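Local coordinates for protein RNA polymerase II subunit A C-terminal domain phosphatase SSU72 (Homo sapiens, PDB 4H3K) that removes phosphate from phosphoserine and phosphothreonine, acting on the C-terminal domain of RNA polymerase II, and takes part in RNA processing and transcription termination, at residues K63-Y75 against D87-I101. The protein carries 1 engineered substitution. Numbering follows the deposited sequence.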
# COMPACT_ATOMS: atom_id res chain seq x y z
N LYS B 63 1.50 -5.95 28.36
CA LYS B 63 2.44 -6.11 29.43
C LYS B 63 2.60 -4.73 30.10
O LYS B 63 2.68 -3.69 29.43
CB LYS B 63 3.76 -6.63 28.84
CG LYS B 63 4.80 -7.05 29.87
CD LYS B 63 6.23 -6.75 29.38
CE LYS B 63 6.92 -7.97 28.75
NZ LYS B 63 6.24 -8.53 27.51
N LEU B 64 2.60 -4.73 31.42
CA LEU B 64 2.93 -3.56 32.18
C LEU B 64 4.00 -3.98 33.18
O LEU B 64 3.99 -5.15 33.62
CB LEU B 64 1.69 -3.08 32.93
CG LEU B 64 0.82 -1.92 32.44
CD1 LEU B 64 1.24 -1.33 31.10
CD2 LEU B 64 -0.69 -2.25 32.48
N PRO B 65 4.93 -3.07 33.54
CA PRO B 65 5.93 -3.42 34.55
C PRO B 65 5.26 -3.80 35.88
O PRO B 65 4.19 -3.29 36.18
CB PRO B 65 6.73 -2.12 34.71
CG PRO B 65 6.59 -1.41 33.38
CD PRO B 65 5.20 -1.76 32.90
N GLY B 66 5.87 -4.71 36.64
CA GLY B 66 5.37 -5.06 37.97
C GLY B 66 6.47 -4.92 39.01
O GLY B 66 7.45 -4.21 38.78
N PRO B 67 6.34 -5.65 40.16
CA PRO B 67 7.25 -5.50 41.30
C PRO B 67 8.70 -5.92 41.03
O PRO B 67 9.60 -5.55 41.78
CB PRO B 67 6.61 -6.40 42.38
CG PRO B 67 5.81 -7.40 41.64
CD PRO B 67 5.32 -6.69 40.39
N ALA B 68 8.91 -6.70 39.98
CA ALA B 68 10.25 -7.08 39.59
C ALA B 68 10.28 -7.22 38.06
O ALA B 68 9.24 -7.46 37.43
CB ALA B 68 10.65 -8.38 40.28
N PRO B 69 11.47 -7.03 37.47
CA PRO B 69 11.62 -7.17 36.01
C PRO B 69 11.12 -8.50 35.42
O PRO B 69 10.66 -8.51 34.28
CB PRO B 69 13.13 -7.01 35.81
CG PRO B 69 13.51 -6.01 36.90
CD PRO B 69 12.69 -6.48 38.09
N ASP B 70 11.19 -9.59 36.19
CA ASP B 70 10.66 -10.89 35.74
C ASP B 70 9.24 -11.17 36.28
O ASP B 70 8.77 -12.33 36.30
CB ASP B 70 11.63 -12.04 36.08
CG ASP B 70 11.78 -12.26 37.59
OD1 ASP B 70 11.59 -11.30 38.37
OD2 ASP B 70 12.08 -13.41 38.00
N LYS B 71 8.55 -10.12 36.72
CA LYS B 71 7.18 -10.22 37.21
C LYS B 71 6.27 -9.13 36.63
O LYS B 71 5.62 -8.40 37.38
CB LYS B 71 7.15 -10.19 38.75
CG LYS B 71 7.55 -11.51 39.38
CD LYS B 71 7.33 -11.55 40.87
CE LYS B 71 7.67 -12.93 41.40
NZ LYS B 71 7.21 -13.07 42.81
N PRO B 72 6.21 -9.03 35.28
CA PRO B 72 5.29 -8.03 34.73
C PRO B 72 3.83 -8.38 35.01
O PRO B 72 3.50 -9.52 35.36
CB PRO B 72 5.56 -8.12 33.22
CG PRO B 72 6.15 -9.49 33.02
CD PRO B 72 6.97 -9.72 34.23
N ASN B 73 2.97 -7.38 34.87
CA ASN B 73 1.54 -7.61 34.85
C ASN B 73 1.08 -7.86 33.43
O ASN B 73 1.51 -7.17 32.49
CB ASN B 73 0.84 -6.40 35.43
CG ASN B 73 1.19 -6.19 36.88
OD1 ASN B 73 0.81 -7.00 37.73
ND2 ASN B 73 1.93 -5.13 37.18
N VAL B 74 0.22 -8.84 33.26
CA VAL B 74 -0.21 -9.18 31.92
C VAL B 74 -1.72 -9.06 31.81
O VAL B 74 -2.43 -9.47 32.73
CB VAL B 74 0.27 -10.60 31.51
CG1 VAL B 74 -0.30 -10.97 30.17
CG2 VAL B 74 1.78 -10.65 31.44
N TYR B 75 -2.20 -8.51 30.69
CA TYR B 75 -3.63 -8.37 30.38
C TYR B 75 -3.95 -8.76 28.93
O TYR B 75 -3.06 -8.75 28.06
CB TYR B 75 -4.08 -6.92 30.59
CG TYR B 75 -3.86 -6.43 31.98
CD1 TYR B 75 -4.83 -6.60 32.97
CD2 TYR B 75 -2.66 -5.80 32.32
CE1 TYR B 75 -4.61 -6.15 34.27
CE2 TYR B 75 -2.44 -5.35 33.61
CZ TYR B 75 -3.41 -5.52 34.58
OH TYR B 75 -3.17 -5.07 35.84
N ASP B 87 -7.33 -2.37 38.78
CA ASP B 87 -6.59 -3.57 39.14
C ASP B 87 -5.26 -3.23 39.82
O ASP B 87 -4.94 -3.77 40.88
CB ASP B 87 -6.37 -4.45 37.91
CG ASP B 87 -5.61 -5.73 38.23
OD1 ASP B 87 -6.16 -6.58 38.97
OD2 ASP B 87 -4.47 -5.91 37.74
N LEU B 88 -4.49 -2.32 39.23
CA LEU B 88 -3.20 -1.92 39.81
C LEU B 88 -3.34 -1.08 41.10
O LEU B 88 -2.48 -1.12 41.98
CB LEU B 88 -2.32 -1.23 38.78
CG LEU B 88 -1.25 -2.04 38.03
CD1 LEU B 88 -1.43 -3.56 38.06
CD2 LEU B 88 -1.07 -1.57 36.60
N LEU B 89 -4.44 -0.33 41.21
CA LEU B 89 -4.70 0.49 42.39
C LEU B 89 -4.96 -0.41 43.60
O LEU B 89 -4.52 -0.09 44.69
CB LEU B 89 -5.86 1.48 42.14
CG LEU B 89 -6.25 2.54 43.19
CD1 LEU B 89 -5.20 3.64 43.35
CD2 LEU B 89 -7.61 3.15 42.85
N ARG B 90 -5.66 -1.53 43.36
CA ARG B 90 -5.90 -2.57 44.35
C ARG B 90 -4.62 -3.28 44.75
O ARG B 90 -4.34 -3.43 45.94
CB ARG B 90 -6.90 -3.62 43.85
CG ARG B 90 -8.21 -3.09 43.26
CD ARG B 90 -9.35 -4.12 43.32
NE ARG B 90 -9.97 -4.15 44.65
CZ ARG B 90 -10.69 -3.15 45.17
NH1 ARG B 90 -10.90 -2.02 44.48
NH2 ARG B 90 -11.21 -3.26 46.38
N LYS B 91 -3.84 -3.71 43.76
CA LYS B 91 -2.67 -4.57 44.01
C LYS B 91 -1.66 -3.85 44.91
O LYS B 91 -1.27 -4.39 45.95
CB LYS B 91 -2.06 -5.07 42.70
CG LYS B 91 -2.85 -6.16 42.00
CD LYS B 91 -2.40 -6.34 40.56
CE LYS B 91 -1.20 -7.25 40.46
NZ LYS B 91 -1.64 -8.68 40.41
N ASP B 92 -1.25 -2.65 44.51
CA ASP B 92 -0.21 -1.91 45.23
C ASP B 92 -0.24 -0.43 44.85
O ASP B 92 0.56 0.04 44.03
CB ASP B 92 1.14 -2.53 44.87
CG ASP B 92 2.27 -2.11 45.82
OD1 ASP B 92 2.23 -1.00 46.39
OD2 ASP B 92 3.23 -2.90 45.95
N LYS B 93 -1.18 0.30 45.46
CA LYS B 93 -1.36 1.72 45.18
C LYS B 93 -0.02 2.44 45.13
O LYS B 93 0.18 3.34 44.33
CB LYS B 93 -2.28 2.35 46.24
CG LYS B 93 -2.10 3.86 46.45
CD LYS B 93 -1.95 4.17 47.94
CE LYS B 93 -1.03 5.38 48.18
NZ LYS B 93 -1.62 6.62 47.63
N GLU B 94 0.89 2.01 45.99
CA GLU B 94 2.12 2.74 46.23
C GLU B 94 3.14 2.50 45.14
O GLU B 94 3.75 3.45 44.66
CB GLU B 94 2.71 2.34 47.58
CG GLU B 94 4.07 2.96 47.85
CD GLU B 94 4.16 3.59 49.22
OE1 GLU B 94 3.43 3.13 50.13
OE2 GLU B 94 4.94 4.56 49.38
N LEU B 95 3.31 1.23 44.76
CA LEU B 95 4.28 0.88 43.74
C LEU B 95 3.91 1.51 42.40
O LEU B 95 4.77 2.05 41.72
CB LEU B 95 4.44 -0.65 43.61
CG LEU B 95 5.31 -1.18 42.45
CD1 LEU B 95 6.76 -0.68 42.51
CD2 LEU B 95 5.27 -2.70 42.41
N TYR B 96 2.62 1.47 42.06
CA TYR B 96 2.15 1.93 40.73
C TYR B 96 1.87 3.43 40.66
O TYR B 96 1.66 3.98 39.57
CB TYR B 96 0.99 1.06 40.24
CG TYR B 96 1.39 -0.40 40.14
CD1 TYR B 96 2.18 -0.86 39.08
CD2 TYR B 96 1.02 -1.32 41.12
CE1 TYR B 96 2.56 -2.19 38.98
CE2 TYR B 96 1.41 -2.64 41.05
CZ TYR B 96 2.17 -3.07 39.97
OH TYR B 96 2.56 -4.39 39.89
N THR B 97 1.92 4.11 41.82
CA THR B 97 2.06 5.57 41.83
C THR B 97 3.53 5.92 41.59
O THR B 97 3.84 6.81 40.82
CB THR B 97 1.58 6.23 43.16
OG1 THR B 97 0.28 5.73 43.50
CG2 THR B 97 1.50 7.76 43.03
N GLN B 98 4.42 5.16 42.22
CA GLN B 98 5.86 5.42 42.22
C GLN B 98 6.49 5.23 40.85
O GLN B 98 7.30 6.05 40.42
CB GLN B 98 6.55 4.48 43.20
CG GLN B 98 7.48 5.17 44.15
CD GLN B 98 6.73 5.94 45.24
OE1 GLN B 98 6.48 5.41 46.33
NE2 GLN B 98 6.36 7.18 44.93
N ASN B 99 6.14 4.15 40.17
CA ASN B 99 6.73 3.86 38.88
C ASN B 99 5.98 4.48 37.69
O ASN B 99 6.15 4.03 36.55
CB ASN B 99 6.88 2.35 38.71
CG ASN B 99 5.55 1.63 38.67
OD1 ASN B 99 4.49 2.25 38.54
ND2 ASN B 99 5.60 0.32 38.76
N GLY B 100 5.12 5.47 37.97
CA GLY B 100 4.41 6.26 36.95
C GLY B 100 3.32 5.54 36.17
O GLY B 100 2.69 6.12 35.28
N ILE B 101 3.08 4.27 36.52
CA ILE B 101 2.14 3.45 35.76
C ILE B 101 0.69 3.90 35.91
O ILE B 101 -0.08 3.88 34.94
CB ILE B 101 2.32 1.94 36.02
CG1 ILE B 101 3.69 1.50 35.51
CG2 ILE B 101 1.23 1.14 35.36
CD1 ILE B 101 4.01 0.08 35.82
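Y96 of helix 81-98 pushes its phenol end into a notch of the antiparallel hairpin 62-75, a small example of a side-chain end fitted to a hollow, here lined by G66 CA, P67 CD, P65 O and the N73 amide. Within its helix the ring is sandwiched, L88 over one face and L95 over the other, and its hydroxyl end projects to the hairpin: Y96 OH lies 3.5 Å from G66 CA, and P65 O sits in the ring plane beside CE1. N73 sends ND2 to Y96 OH at 2.9 Å, nearly straight (171°) and in the amide plane; a weak bond from ND2 to P65 O helps fix the amide's rotation. Replacing N73 by a leucine would probably leave Y96 OH without this donor and the P65 carbonyl without its weak bond.

Apolar bumps flank the notch. I101 CD1 sits over one face of the P65 ring, 3.7 Å from P65 CD; L95 packs its CD2 against P67 CA. L88 divides its methyls, CD1 toward N73 ND2 and Y75 OH, CD2 facing L64 CD2 at 4.2 Å; M104 of helix 101-109 also covers L64. D87, its chi1 extended at -179°, brings OD2 to the ring edge of Y75, whose OH donates a very short 2.5 Å bond to it, carboxylate nearly perpendicular to ring. These two cross-contact hydrogen bonds probably fix how hairpin meets helix, while methyls and proline rings pack round them.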